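Local coordinates for endo-1,4-beta-xylanase (Pseudoalteromonas haloplanktis, PDB 1H12), which probably hydrolyses internal beta-1,4 linkages in xylan, as a cold-adapted endo-xylanase of glycoside hydrolase family 8, at residues Y53-V58 with N131-K136; H204-Y209 with T230-L235; G275-F280 with V328-G333. All blocks are in the same frame, centred on the assembly; numbering follows the deposited sequence.

Interaction 1: residues Y53-V58 with N131-K136; sequences YTENGV and NGFVYK
Tyr53 reaches across to the 131-136 segment and meets it with the far half of its ring. From CB, which points toward that segment, the ring is carried out with CG anti to the backbone N (chi1 177°). CE1 comes near Gly132 O, 3.6 Å away and close to the ring plane. On the other rim CE2 approaches CG1 of Val134, and CZ lies 3.7 Å from the same methyl, which comes in obliquely to the ring. At the tip, OH is held by two bonds. It accepts a nearly straight hydrogen bond from Val134 N (3.0 Å, N-H...O angle 165°) and donates its own proton to OE2 of Glu55 at 2.6 Å, using the anti lone pair of that carboxylate oxygen. A phenylalanine in place of Tyr53 would probably leave the Val134 N-H and the Glu55 carboxylate without their shared partner, and the carboxylate freer to turn.

The Phe133 ring presents its edge to the turn side of 53-58. Its CD1 lies 3.9 Å from Glu55 CG, and its CZ touches OD1 of Asn56 at 3.8 Å, the Asn56 amide standing 68° from the ring plane. Glu55 and Asn56 begin a type I' turn that ends at Val58. One water also spans the segments, donating to Thr54 O and Gly132 O.

Strands 50-55 and 134-136 are the outermost members of a five-stranded antiparallel sheet; not paired directly with each other, they are linked here by the Tyr53 hydroxyl, side-chain packing and the water. Tyr53 is backed by Tyr63 of strand 58-66 and Leu128 of strand 123-128, while helix 93-107 packs alongside, with Tyr106 edge-to-face to the Tyr53 ring and Phe102 against Val134.

Interaction 2: residues H204-Y209 with T230-L235; sequences HIPAFY and TKSRTL
His204 and Ser232 form the hydrogen bond of this contact: ND1 lies 2.8 Å from OG, with an angle of 152°, and either atom could be the donor. The serine OG stands anti to its backbone N (chi1 -179°), which carries it to the imidazole. The other nitrogen of that ring, NE2, is bonded to Thr199 OG1, so the ring is fixed at both of its polar atoms.

CH-pi packing adds a third restraint on that ring. CD1 of Leu235 sits over the centre of one imidazole face, 3.7 Å from the centroid and only 11° off the normal.

Van der Waals contacts close in around the serine. Pro206 CG is 3.4 Å from OG, and CE2 of Tyr209 brings the ring edge to 3.5 Å from the same oxygen, which lies in the ring plane; the phenol OH is bonded to Glu147. Pro206 also lays CB over one face of the Arg233 guanidinium, 3.4 Å above its plane and toward the rim, and presses on CG of the arginine at 3.5 Å. Salt bridges from Arg233 NH2 to Asp210 and Asp292 would anchor that flat group against the proline.

Ile205 is the N-cap of helix 206-215 and Pro206 opens its first turn, which packs against the middle of helix 219-243. Helix-on-helix packing of this kind builds the (alpha/alpha)6 barrel of family 8 enzymes.

Interaction 3: residues G275-F280 with V328-G333; sequences GQWYEF and VYSYGG
Val328 is the main bump of this interface, fitted between Trp277 on one branch and Phe280 on the other. CG1 rests on a face of the indole, 3.4 Å from CE3, offset toward the rim of the ring system. CG2 points into the angle formed by Glu279 CB and the CZ tip of Phe280, each 4.1 Å away. At the pyrrole end of the indole, Ser330 nestles against CD1 of Trp277 with its CB at 3.4 Å.

The Gln276 chain bends at chi2 (-76°), which turns CD aside from an extended course. Its CG lies over one face of Tyr331, and NE2 reaches OG of Ser330 in a rather long, bent hydrogen bond of 3.3 Å; OE1 is taken by Gly265 N. Tyr278 and Tyr329 run side by side, pointing the same way, CD2 of the first 4.2 Å from CD1 of the second. Their backbones form an antiparallel hydrogen-bonded pair, Tyr278 N to Tyr329 O and Tyr329 N to Tyr278 O.

The short, weakly bonded strand 277-278 thus flanks strand 329-330, whose other neighbour is 333-334 across a type I' turn. Helix 300-318 backs the two tyrosines, through Leu313 against Tyr278 and Ala316 against Tyr329.

The three contacts follow one another along the chain and do not touch. Interaction 1 stands apart, its centre about 38 Å from those of interactions 2 and 3, and lies near the surface, on the other side of the chain's centre from the buried helix contact of interaction 2. Interactions 2 and 3 are closer, with centres about 22 Å and nearest atoms about 12 Å apart. Interaction 3 is the one beside the ligand: the Phe280 side chain is about 6 Å from the bound xylose and touches Gln327, which lines that pocket with Gly341, Glu342, Tyr378 and Asn382. In sequence, its 328-333 segment lies between the disulfide-linked Cys324 and Cys339.

Interaction 1: residues Y53-V58 with N131-K136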
ATOM      1  N   TYR A  53      10.130  -7.835  19.421  1.00  8.55           N
ATOM      2  CA  TYR A  53      10.583  -6.747  20.301  1.00  8.34           C
ATOM      3  C   TYR A  53      10.437  -7.218  21.749  1.00  8.27           C
ATOM      4  O   TYR A  53       9.351  -7.649  22.163  1.00  9.02           O
ATOM      5  CB  TYR A  53       9.746  -5.486  20.082  1.00  8.63           C
ATOM      6  CG  TYR A  53      10.110  -4.352  20.989  1.00  7.89           C
ATOM      7  CD1 TYR A  53      11.398  -3.830  20.989  1.00  8.92           C
ATOM      8  CD2 TYR A  53       9.221  -3.848  21.878  1.00  8.21           C
ATOM      9  CE1 TYR A  53      11.751  -2.847  21.877  1.00  8.75           C
ATOM     10  CE2 TYR A  53       9.550  -2.827  22.766  1.00  8.79           C
ATOM     11  CZ  TYR A  53      10.842  -2.349  22.765  1.00  8.87           C
ATOM     12  OH  TYR A  53      11.255  -1.334  23.662  1.00  9.14           O
ATOM     13  N   THR A  54      11.555  -7.184  22.474  1.00  8.93           N
ATOM     14  CA  THR A  54      11.602  -7.568  23.873  1.00  9.01           C
ATOM     15  C   THR A  54      12.158  -6.424  24.711  1.00  8.71           C
ATOM     16  O   THR A  54      12.907  -5.576  24.204  1.00  9.70           O
ATOM     17  CB  THR A  54      12.481  -8.795  24.072  1.00 10.94           C
ATOM     18  OG1 THR A  54      13.850  -8.476  23.763  1.00 12.46           O
ATOM     19  CG2 THR A  54      12.046  -9.951  23.160  1.00 12.33           C
ATOM     20  N   GLU A  55      11.776  -6.394  25.980  1.00  8.56           N
ATOM     21  CA  GLU A  55      12.262  -5.391  26.917  1.00  8.85           C
ATOM     22  C   GLU A  55      12.769  -6.089  28.151  1.00  9.38           C
ATOM     23  O   GLU A  55      11.996  -6.800  28.820  1.00 10.17           O
ATOM     24  CB  GLU A  55      11.180  -4.371  27.313  1.00  9.14           C
ATOM     25  CG  GLU A  55      10.783  -3.463  26.153  1.00  9.26           C
ATOM     26  CD  GLU A  55       9.768  -2.417  26.468  1.00 10.23           C
ATOM     27  OE1 GLU A  55       9.022  -2.585  27.497  1.00 11.92           O
ATOM     28  OE2 GLU A  55       9.662  -1.409  25.711  1.00 10.26           O
ATOM     29  N   ASN A  56      14.044  -5.967  28.423  1.00  9.34           N
ATOM     30  CA  ASN A  56      14.646  -6.669  29.561  1.00 10.79           C
ATOM     31  C   ASN A  56      14.362  -8.156  29.560  1.00 11.51           C
ATOM     32  O   ASN A  56      14.109  -8.761  30.589  1.00 12.37           O
ATOM     33  CB  ASN A  56      14.324  -5.997  30.895  1.00 11.44           C
ATOM     34  CG  ASN A  56      14.916  -4.606  30.990  1.00 12.08           C
ATOM     35  OD1 ASN A  56      16.079  -4.375  30.620  1.00 15.42           O
ATOM     36  ND2 ASN A  56      14.156  -3.679  31.356  1.00 16.30           N
ATOM     37  N   GLY A  57      14.380  -8.739  28.360  1.00 11.58           N
ATOM     38  CA  GLY A  57      14.174 -10.161  28.165  1.00 12.79           C
ATOM     39  C   GLY A  57      12.749 -10.606  28.134  1.00 13.24           C
ATOM     40  O   GLY A  57      12.477 -11.803  27.981  1.00 18.16           O
ATOM     41  N   VAL A  58      11.803  -9.688  28.328  1.00 11.09           N
ATOM     42  CA  VAL A  58      10.368  -9.995  28.337  1.00 11.40           C
ATOM     43  C   VAL A  58       9.826  -9.681  26.946  1.00 10.31           C
ATOM     44  O   VAL A  58       9.920  -8.571  26.456  1.00 10.35           O
ATOM     45  CB  VAL A  58       9.649  -9.187  29.375  1.00 12.48           C
ATOM     46  CG1 VAL A  58       8.184  -9.484  29.376  1.00 14.04           C
ATOM     47  CG2 VAL A  58      10.232  -9.371  30.789  1.00 14.11           C
ATOM     48  N   ASN A 131      20.146   1.555  23.801  1.00  8.46           N
ATOM     49  CA  ASN A 131      19.959   0.510  24.769  1.00  8.26           C
ATOM     50  C   ASN A 131      18.956  -0.553  24.336  1.00  8.18           C
ATOM     51  O   ASN A 131      18.684  -1.472  25.106  1.00  9.34           O
ATOM     52  CB  ASN A 131      19.566   1.112  26.111  1.00  9.29           C
ATOM     53  CG  ASN A 131      20.545   2.113  26.583  1.00  9.82           C
ATOM     54  OD1 ASN A 131      21.761   1.889  26.498  1.00 10.36           O
ATOM     55  ND2 ASN A 131      20.067   3.282  27.070  1.00 11.05           N
ATOM     56  N   GLY A 132      18.439  -0.449  23.108  1.00  8.00           N
ATOM     57  CA  GLY A 132      17.496  -1.412  22.563  1.00  8.46           C
ATOM     58  C   GLY A 132      16.026  -1.121  22.806  1.00  7.92           C
ATOM     59  O   GLY A 132      15.209  -1.968  22.444  1.00  8.72           O
ATOM     60  N   PHE A 133      15.668   0.032  23.344  1.00  7.58           N
ATOM     61  CA  PHE A 133      14.285   0.323  23.643  1.00  7.63           C
ATOM     62  C   PHE A 133      13.663   1.230  22.564  1.00  8.25           C
ATOM     63  O   PHE A 133      14.318   2.138  22.041  1.00  8.81           O
ATOM     64  CB  PHE A 133      14.152   1.005  25.010  1.00  8.67           C
ATOM     65  CG  PHE A 133      14.550   0.115  26.161  1.00  8.22           C
ATOM     66  CD1 PHE A 133      13.697  -0.847  26.630  1.00  8.92           C
ATOM     67  CD2 PHE A 133      15.778   0.255  26.786  1.00  8.30           C
ATOM     68  CE1 PHE A 133      14.030  -1.652  27.688  1.00  9.42           C
ATOM     69  CE2 PHE A 133      16.124  -0.550  27.841  1.00  9.38           C
ATOM     70  CZ  PHE A 133      15.259  -1.503  28.289  1.00  9.93           C
ATOM     71  N   VAL A 134      12.395   1.004  22.269  1.00  8.12           N
ATOM     72  CA  VAL A 134      11.727   1.717  21.209  1.00  8.43           C
ATOM     73  C   VAL A 134      11.406   3.155  21.581  1.00  8.59           C
ATOM     74  O   VAL A 134      11.078   3.466  22.731  1.00  9.47           O
ATOM     75  CB  VAL A 134      10.467   0.952  20.796  1.00  9.57           C
ATOM     76  CG1 VAL A 134       9.374   0.936  21.834  1.00 11.17           C
ATOM     77  CG2 VAL A 134       9.971   1.376  19.448  1.00 12.71           C
ATOM     78  N   TYR A 135      11.494   4.051  20.591  1.00  8.63           N
ATOM     79  CA  TYR A 135      11.093   5.443  20.777  1.00  9.54           C
ATOM     80  C   TYR A 135      10.670   6.002  19.452  1.00  9.22           C
ATOM     81  O   TYR A 135      10.980   5.480  18.377  1.00  9.26           O
ATOM     82  CB  TYR A 135      12.238   6.299  21.392  1.00 10.89           C
ATOM     83  CG  TYR A 135      13.369   6.572  20.444  1.00 10.31           C
ATOM     84  CD1 TYR A 135      14.314   5.592  20.153  1.00 11.22           C
ATOM     85  CD2 TYR A 135      13.480   7.782  19.773  1.00 12.04           C
ATOM     86  CE1 TYR A 135      15.334   5.831  19.230  1.00 11.59           C
ATOM     87  CE2 TYR A 135      14.493   8.044  18.904  1.00 11.90           C
ATOM     88  CZ  TYR A 135      15.440   7.076  18.619  1.00 12.32           C
ATOM     89  OH  TYR A 135      16.445   7.295  17.686  1.00 14.48           O
ATOM     90  N   LYS A 136       9.893   7.061  19.526  1.00  9.55           N
ATOM     91  CA  LYS A 136       9.392   7.748  18.326  1.00  9.58           C
ATOM     92  C   LYS A 136      10.399   8.771  17.833  1.00 10.35           C
ATOM     93  O   LYS A 136      10.831   9.682  18.558  1.00 11.90           O
ATOM     94  CB  LYS A 136       8.082   8.481  18.642  1.00 10.13           C
ATOM     95  CG  LYS A 136       6.966   7.543  19.092  1.00 10.08           C
ATOM     96  CD  LYS A 136       5.668   8.237  19.397  1.00 10.14           C
ATOM     97  CE  LYS A 136       4.522   7.282  19.699  1.00 11.79           C
ATOM     98  NZ  LYS A 136       4.744   6.601  21.029  1.00 13.72           N
TER
HETATM   99  O   HOH W   1      15.053  -4.697  22.699  1.00  9.23           O

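Interaction 2: residues H204-Y209 with T230-L235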
ATOM      1  N   HIS A 204      -4.352   6.741  -2.196  1.00  7.45           N
ATOM      2  CA  HIS A 204      -5.735   6.585  -2.694  1.00  7.18           C
ATOM      3  C   HIS A 204      -6.001   5.139  -3.075  1.00  7.46           C
ATOM      4  O   HIS A 204      -5.497   4.644  -4.088  1.00  7.94           O
ATOM      5  CB  HIS A 204      -5.928   7.498  -3.876  1.00  7.28           C
ATOM      6  CG  HIS A 204      -6.069   8.920  -3.471  1.00  7.32           C
ATOM      7  ND1 HIS A 204      -7.307   9.491  -3.381  1.00  8.22           N
ATOM      8  CD2 HIS A 204      -5.161   9.829  -3.037  1.00  7.88           C
ATOM      9  CE1 HIS A 204      -7.136  10.719  -2.925  1.00  8.94           C
ATOM     10  NE2 HIS A 204      -5.839  10.963  -2.701  1.00  8.52           N
ATOM     11  N   ILE A 205      -6.860   4.480  -2.269  1.00  7.71           N
ATOM     12  CA  ILE A 205      -7.248   3.092  -2.535  1.00  7.75           C
ATOM     13  C   ILE A 205      -8.756   3.089  -2.513  1.00  7.61           C
ATOM     14  O   ILE A 205      -9.379   2.806  -1.476  1.00  7.75           O
ATOM     15  CB  ILE A 205      -6.620   2.116  -1.563  1.00  8.63           C
ATOM     16  CG1 ILE A 205      -5.119   2.403  -1.419  1.00 10.86           C
ATOM     17  CG2 ILE A 205      -6.895   0.701  -2.026  1.00 10.11           C
ATOM     18  CD1 ILE A 205      -4.468   1.703  -0.365  1.00 16.77           C
ATOM     19  N   PRO A 206      -9.418   3.414  -3.628  1.00  7.94           N
ATOM     20  CA  PRO A 206     -10.848   3.714  -3.554  1.00  7.90           C
ATOM     21  C   PRO A 206     -11.691   2.557  -3.006  1.00  7.68           C
ATOM     22  O   PRO A 206     -12.589   2.777  -2.207  1.00  8.20           O
ATOM     23  CB  PRO A 206     -11.213   4.111  -4.980  1.00  8.22           C
ATOM     24  CG  PRO A 206      -9.933   4.703  -5.511  1.00  9.07           C
ATOM     25  CD  PRO A 206      -8.830   3.831  -4.925  1.00  8.52           C
ATOM     26  N   ALA A 207     -11.357   1.327  -3.377  1.00  7.65           N
ATOM     27  CA  ALA A 207     -12.109   0.176  -2.927  1.00  7.99           C
ATOM     28  C   ALA A 207     -12.069   0.039  -1.429  1.00  7.55           C
ATOM     29  O   ALA A 207     -13.028  -0.488  -0.836  1.00  8.06           O
ATOM     30  CB  ALA A 207     -11.601  -1.084  -3.599  1.00  9.19           C
ATOM     31  N   PHE A 208     -10.968   0.419  -0.776  1.00  7.60           N
ATOM     32  CA  PHE A 208     -10.951   0.366   0.689  1.00  7.13           C
ATOM     33  C   PHE A 208     -12.082   1.223   1.267  1.00  7.03           C
ATOM     34  O   PHE A 208     -12.698   0.845   2.249  1.00  7.63           O
ATOM     35  CB  PHE A 208      -9.614   0.844   1.280  1.00  7.20           C
ATOM     36  CG  PHE A 208      -8.468  -0.132   1.209  1.00  7.07           C
ATOM     37  CD1 PHE A 208      -8.541  -1.325   0.528  1.00  7.28           C
ATOM     38  CD2 PHE A 208      -7.293   0.178   1.891  1.00  8.26           C
ATOM     39  CE1 PHE A 208      -7.444  -2.180   0.494  1.00  8.06           C
ATOM     40  CE2 PHE A 208      -6.213  -0.647   1.830  1.00  8.27           C
ATOM     41  CZ  PHE A 208      -6.270  -1.830   1.135  1.00  8.23           C
ATOM     42  N   TYR A 209     -12.311   2.397   0.684  1.00  7.50           N
ATOM     43  CA  TYR A 209     -13.321   3.298   1.226  1.00  7.77           C
ATOM     44  C   TYR A 209     -14.720   2.692   1.050  1.00  7.79           C
ATOM     45  O   TYR A 209     -15.579   2.841   1.928  1.00  8.45           O
ATOM     46  CB  TYR A 209     -13.226   4.668   0.591  1.00  8.26           C
ATOM     47  CG  TYR A 209     -11.819   5.240   0.567  1.00  7.76           C
ATOM     48  CD1 TYR A 209     -11.010   5.293   1.675  1.00  8.30           C
ATOM     49  CD2 TYR A 209     -11.315   5.720  -0.627  1.00  8.59           C
ATOM     50  CE1 TYR A 209      -9.741   5.816   1.599  1.00  9.01           C
ATOM     51  CE2 TYR A 209     -10.026   6.239  -0.704  1.00  8.59           C
ATOM     52  CZ  TYR A 209      -9.241   6.291   0.386  1.00  7.95           C
ATOM     53  OH  TYR A 209      -7.960   6.787   0.219  1.00  9.80           O
ATOM     54  N   THR A 230     -15.818   7.908  -4.086  1.00  9.64           N
ATOM     55  CA  THR A 230     -16.055   8.596  -5.331  1.00 11.11           C
ATOM     56  C   THR A 230     -15.052   9.699  -5.544  1.00  9.63           C
ATOM     57  O   THR A 230     -14.524   9.883  -6.661  1.00 10.67           O
ATOM     58  CB  THR A 230     -17.497   9.151  -5.314  1.00 13.01           C
ATOM     59  OG1 THR A 230     -18.397   8.078  -5.217  1.00 19.00           O
ATOM     60  CG2 THR A 230     -17.793   9.967  -6.595  1.00 15.72           C
ATOM     61  N   LYS A 231     -14.745  10.467  -4.515  1.00  9.31           N
ATOM     62  CA  LYS A 231     -13.807  11.571  -4.635  1.00  9.31           C
ATOM     63  C   LYS A 231     -12.401  11.029  -4.892  1.00  8.85           C
ATOM     64  O   LYS A 231     -11.612  11.739  -5.543  1.00  9.39           O
ATOM     65  CB  LYS A 231     -13.836  12.433  -3.383  1.00 10.94           C
ATOM     66  CG  LYS A 231     -15.035  13.390  -3.358  1.00 15.52           C
ATOM     67  CD  LYS A 231     -14.969  14.331  -2.186  1.00 19.49           C
ATOM     68  CE  LYS A 231     -16.005  15.393  -2.171  1.00 27.70           C
ATOM     69  NZ  LYS A 231     -16.005  16.190  -0.854  1.00 31.41           N
ATOM     70  N   SER A 232     -12.088   9.841  -4.403  1.00  8.33           N
ATOM     71  CA  SER A 232     -10.772   9.265  -4.610  1.00  8.16           C
ATOM     72  C   SER A 232     -10.602   8.835  -6.074  1.00  8.50           C
ATOM     73  O   SER A 232      -9.557   9.077  -6.686  1.00  8.39           O
ATOM     74  CB  SER A 232     -10.552   8.121  -3.652  1.00  7.98           C
ATOM     75  OG  SER A 232      -9.262   7.561  -3.827  1.00  8.37           O
ATOM     76  N   ARG A 233     -11.630   8.196  -6.608  1.00  8.46           N
ATOM     77  CA  ARG A 233     -11.588   7.866  -8.032  1.00  8.76           C
ATOM     78  C   ARG A 233     -11.478   9.146  -8.870  1.00  9.20           C
ATOM     79  O   ARG A 233     -10.762   9.158  -9.876  1.00  9.90           O
ATOM     80  CB  ARG A 233     -12.766   6.997  -8.438  1.00  9.52           C
ATOM     81  CG  ARG A 233     -12.785   5.652  -7.732  1.00  9.57           C
ATOM     82  CD  ARG A 233     -13.726   4.636  -8.328  1.00 10.08           C
ATOM     83  NE  ARG A 233     -13.656   3.410  -7.603  1.00  9.98           N
ATOM     84  CZ  ARG A 233     -14.368   3.110  -6.522  1.00 10.33           C
ATOM     85  NH1 ARG A 233     -15.402   3.851  -6.122  1.00 12.38           N
ATOM     86  NH2 ARG A 233     -14.060   2.033  -5.839  1.00 11.10           N
ATOM     87  N   THR A 234     -12.186  10.203  -8.494  1.00  9.44           N
ATOM     88  CA  THR A 234     -12.093  11.449  -9.224  1.00  9.51           C
ATOM     89  C   THR A 234     -10.690  12.023  -9.149  1.00  8.97           C
ATOM     90  O   THR A 234     -10.138  12.483 -10.154  1.00 10.05           O
ATOM     91  CB  THR A 234     -13.152  12.415  -8.736  1.00 10.78           C
ATOM     92  OG1 THR A 234     -14.421  11.878  -9.015  1.00 12.82           O
ATOM     93  CG2 THR A 234     -12.993  13.808  -9.446  1.00 12.80           C
ATOM     94  N   LEU A 235     -10.089  11.999  -7.973  1.00  8.98           N
ATOM     95  CA  LEU A 235      -8.724  12.496  -7.816  1.00  8.93           C
ATOM     96  C   LEU A 235      -7.768  11.708  -8.716  1.00  8.82           C
ATOM     97  O   LEU A 235      -6.934  12.297  -9.406  1.00  8.95           O
ATOM     98  CB  LEU A 235      -8.316  12.427  -6.323  1.00  9.51           C
ATOM     99  CG  LEU A 235      -6.906  12.844  -5.922  1.00  9.96           C
ATOM    100  CD1 LEU A 235      -5.841  11.846  -6.223  1.00  9.51           C
ATOM    101  CD2 LEU A 235      -6.536  14.178  -6.465  1.00 11.42           C
TER

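Interaction 3: residues G275-F280 with V328-G333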
ATOM      1  N   GLY A 275       8.034  16.976  -5.722  1.00  8.51           N
ATOM      2  CA  GLY A 275       6.681  16.445  -5.796  1.00  8.80           C
ATOM      3  C   GLY A 275       6.284  15.740  -7.067  1.00  7.88           C
ATOM      4  O   GLY A 275       5.412  14.872  -7.046  1.00  8.35           O
ATOM      5  N   GLN A 276       6.964  16.092  -8.153  1.00  8.81           N
ATOM      6  CA  GLN A 276       6.595  15.576  -9.468  1.00  8.57           C
ATOM      7  C   GLN A 276       7.365  14.337  -9.816  1.00  9.26           C
ATOM      8  O   GLN A 276       7.183  13.774 -10.914  1.00 10.23           O
ATOM      9  CB  GLN A 276       6.750  16.627 -10.584  1.00 10.26           C
ATOM     10  CG  GLN A 276       8.168  16.843 -11.118  1.00 11.60           C
ATOM     11  CD  GLN A 276       9.071  17.624 -10.257  1.00 11.40           C
ATOM     12  OE1 GLN A 276       8.671  18.131  -9.191  1.00 11.24           O
ATOM     13  NE2 GLN A 276      10.294  17.823 -10.699  1.00 17.16           N
ATOM     14  N   TRP A 277       8.214  13.850  -8.928  1.00  8.65           N
ATOM     15  CA  TRP A 277       8.879  12.591  -9.226  1.00  8.76           C
ATOM     16  C   TRP A 277       7.917  11.424  -9.128  1.00  8.05           C
ATOM     17  O   TRP A 277       7.114  11.333  -8.208  1.00  8.47           O
ATOM     18  CB  TRP A 277       9.995  12.320  -8.194  1.00  9.67           C
ATOM     19  CG  TRP A 277      11.256  13.067  -8.436  1.00 10.35           C
ATOM     20  CD1 TRP A 277      11.460  14.105  -9.286  1.00 12.12           C
ATOM     21  CD2 TRP A 277      12.524  12.788  -7.849  1.00 11.83           C
ATOM     22  NE1 TRP A 277      12.783  14.483  -9.252  1.00 13.94           N
ATOM     23  CE2 TRP A 277      13.445  13.669  -8.402  1.00 14.43           C
ATOM     24  CE3 TRP A 277      12.948  11.888  -6.919  1.00 13.32           C
ATOM     25  CZ2 TRP A 277      14.798  13.661  -8.074  1.00 17.65           C
ATOM     26  CZ3 TRP A 277      14.323  11.860  -6.599  1.00 17.65           C
ATOM     27  CH2 TRP A 277      15.187  12.758  -7.203  1.00 17.97           C
ATOM     28  N   TYR A 278       8.050  10.509 -10.101  1.00  8.58           N
ATOM     29  CA  TYR A 278       7.611   9.145  -9.945  1.00  8.10           C
ATOM     30  C   TYR A 278       8.706   8.476  -9.165  1.00  8.55           C
ATOM     31  O   TYR A 278       9.816   8.252  -9.681  1.00  9.00           O
ATOM     32  CB  TYR A 278       7.382   8.485 -11.310  1.00  8.87           C
ATOM     33  CG  TYR A 278       7.202   6.993 -11.285  1.00  7.67           C
ATOM     34  CD1 TYR A 278       5.974   6.414 -11.083  1.00  7.85           C
ATOM     35  CD2 TYR A 278       8.278   6.154 -11.440  1.00  8.36           C
ATOM     36  CE1 TYR A 278       5.830   5.022 -11.084  1.00  7.80           C
ATOM     37  CE2 TYR A 278       8.150   4.802 -11.446  1.00  8.77           C
ATOM     38  CZ  TYR A 278       6.927   4.210 -11.281  1.00  8.08           C
ATOM     39  OH  TYR A 278       6.828   2.830 -11.305  1.00  8.47           O
ATOM     40  N   GLU A 279       8.457   8.204  -7.901  1.00  8.86           N
ATOM     41  CA  GLU A 279       9.433   7.642  -6.984  1.00  9.24           C
ATOM     42  C   GLU A 279       8.774   6.518  -6.190  1.00  9.11           C
ATOM     43  O   GLU A 279       7.794   5.912  -6.618  1.00  8.82           O
ATOM     44  CB  GLU A 279      10.107   8.753  -6.157  1.00  9.72           C
ATOM     45  CG  GLU A 279       9.166   9.699  -5.467  1.00  9.35           C
ATOM     46  CD  GLU A 279       8.039   9.013  -4.709  1.00  9.00           C
ATOM     47  OE1 GLU A 279       8.160   8.725  -3.489  1.00 10.18           O
ATOM     48  OE2 GLU A 279       7.028   8.701  -5.405  1.00  8.81           O
ATOM     49  N   PHE A 280       9.323   6.186  -5.026  1.00 10.04           N
ATOM     50  CA  PHE A 280       8.904   5.022  -4.288  1.00 10.05           C
ATOM     51  C   PHE A 280       7.422   5.007  -3.935  1.00  8.34           C
ATOM     52  O   PHE A 280       6.788   3.979  -4.102  1.00  9.13           O
ATOM     53  CB  PHE A 280       9.803   4.894  -3.052  1.00 12.11           C
ATOM     54  CG  PHE A 280      11.301   5.075  -3.460  1.00 16.79           C
ATOM     55  CD1 PHE A 280      11.945   4.035  -4.113  1.00 19.73           C
ATOM     56  CD2 PHE A 280      11.968   6.344  -3.399  1.00 20.37           C
ATOM     57  CE1 PHE A 280      13.268   4.171  -4.573  1.00 22.54           C
ATOM     58  CE2 PHE A 280      13.274   6.444  -3.869  1.00 23.89           C
ATOM     59  CZ  PHE A 280      13.894   5.367  -4.444  1.00 24.70           C
ATOM     60  N   VAL A 328      13.095   5.784 -10.490  1.00  8.48           N
ATOM     61  CA  VAL A 328      12.699   7.184 -10.351  1.00  8.39           C
ATOM     62  C   VAL A 328      12.741   7.908 -11.701  1.00  8.11           C
ATOM     63  O   VAL A 328      13.765   7.901 -12.415  1.00  9.26           O
ATOM     64  CB  VAL A 328      13.562   7.937  -9.355  1.00  9.11           C
ATOM     65  CG1 VAL A 328      13.154   9.407  -9.255  1.00 10.27           C
ATOM     66  CG2 VAL A 328      13.524   7.310  -7.985  1.00 10.17           C
ATOM     67  N   TYR A 329      11.629   8.488 -12.077  1.00  8.64           N
ATOM     68  CA  TYR A 329      11.516   9.347 -13.292  1.00  9.08           C
ATOM     69  C   TYR A 329      10.986  10.695 -12.881  1.00  8.66           C
ATOM     70  O   TYR A 329      10.197  10.814 -11.951  1.00  9.64           O
ATOM     71  CB  TYR A 329      10.589   8.713 -14.352  1.00  8.96           C
ATOM     72  CG  TYR A 329      11.232   7.521 -15.021  1.00  8.52           C
ATOM     73  CD1 TYR A 329      11.142   6.252 -14.484  1.00  8.74           C
ATOM     74  CD2 TYR A 329      11.950   7.691 -16.172  1.00  8.83           C
ATOM     75  CE1 TYR A 329      11.795   5.188 -15.075  1.00  9.19           C
ATOM     76  CE2 TYR A 329      12.645   6.627 -16.759  1.00  8.70           C
ATOM     77  CZ  TYR A 329      12.576   5.387 -16.196  1.00  8.94           C
ATOM     78  OH  TYR A 329      13.278   4.299 -16.713  1.00  9.83           O
ATOM     79  N   SER A 330      11.351  11.741 -13.641  1.00  9.02           N
ATOM     80  CA  SER A 330      10.790  13.068 -13.463  1.00  9.22           C
ATOM     81  C   SER A 330      10.588  13.667 -14.842  1.00  9.45           C
ATOM     82  O   SER A 330      11.522  13.694 -15.648  1.00  9.93           O
ATOM     83  CB  SER A 330      11.746  13.964 -12.672  1.00 10.41           C
ATOM     84  OG  SER A 330      11.160  15.213 -12.443  1.00 12.45           O
ATOM     85  N   TYR A 331       9.376  14.069 -15.162  1.00  9.51           N
ATOM     86  CA  TYR A 331       9.068  14.583 -16.492  1.00 10.23           C
ATOM     87  C   TYR A 331       9.476  13.622 -17.594  1.00 10.72           C
ATOM     88  O   TYR A 331       9.936  14.039 -18.677  1.00 11.77           O
ATOM     89  CB  TYR A 331       9.676  15.949 -16.703  1.00 11.76           C
ATOM     90  CG  TYR A 331       9.198  17.043 -15.792  1.00 10.40           C
ATOM     91  CD1 TYR A 331       7.882  17.431 -15.744  1.00 12.48           C
ATOM     92  CD2 TYR A 331      10.075  17.715 -14.973  1.00 12.36           C
ATOM     93  CE1 TYR A 331       7.485  18.528 -14.977  1.00 13.32           C
ATOM     94  CE2 TYR A 331       9.683  18.784 -14.179  1.00 13.47           C
ATOM     95  CZ  TYR A 331       8.399  19.163 -14.192  1.00 13.74           C
ATOM     96  OH  TYR A 331       7.960  20.267 -13.473  1.00 17.81           O
ATOM     97  N   GLY A 332       9.335  12.315 -17.324  1.00 10.44           N
ATOM     98  CA  GLY A 332       9.696  11.314 -18.300  1.00 11.53           C
ATOM     99  C   GLY A 332      11.189  10.992 -18.416  1.00 10.81           C
ATOM    100  O   GLY A 332      11.561  10.167 -19.222  1.00 12.92           O
ATOM    101  N   GLY A 333      12.000  11.621 -17.605  1.00 10.33           N
ATOM    102  CA  GLY A 333      13.446  11.443 -17.619  1.00 11.28           C
ATOM    103  C   GLY A 333      13.971  10.633 -16.472  1.00 10.21           C
ATOM    104  O   GLY A 333      13.615  10.889 -15.316  1.00 10.35           O
TER
HETATM  105  O   HOH W   2       6.816  13.972 -13.590  1.00  9.62           O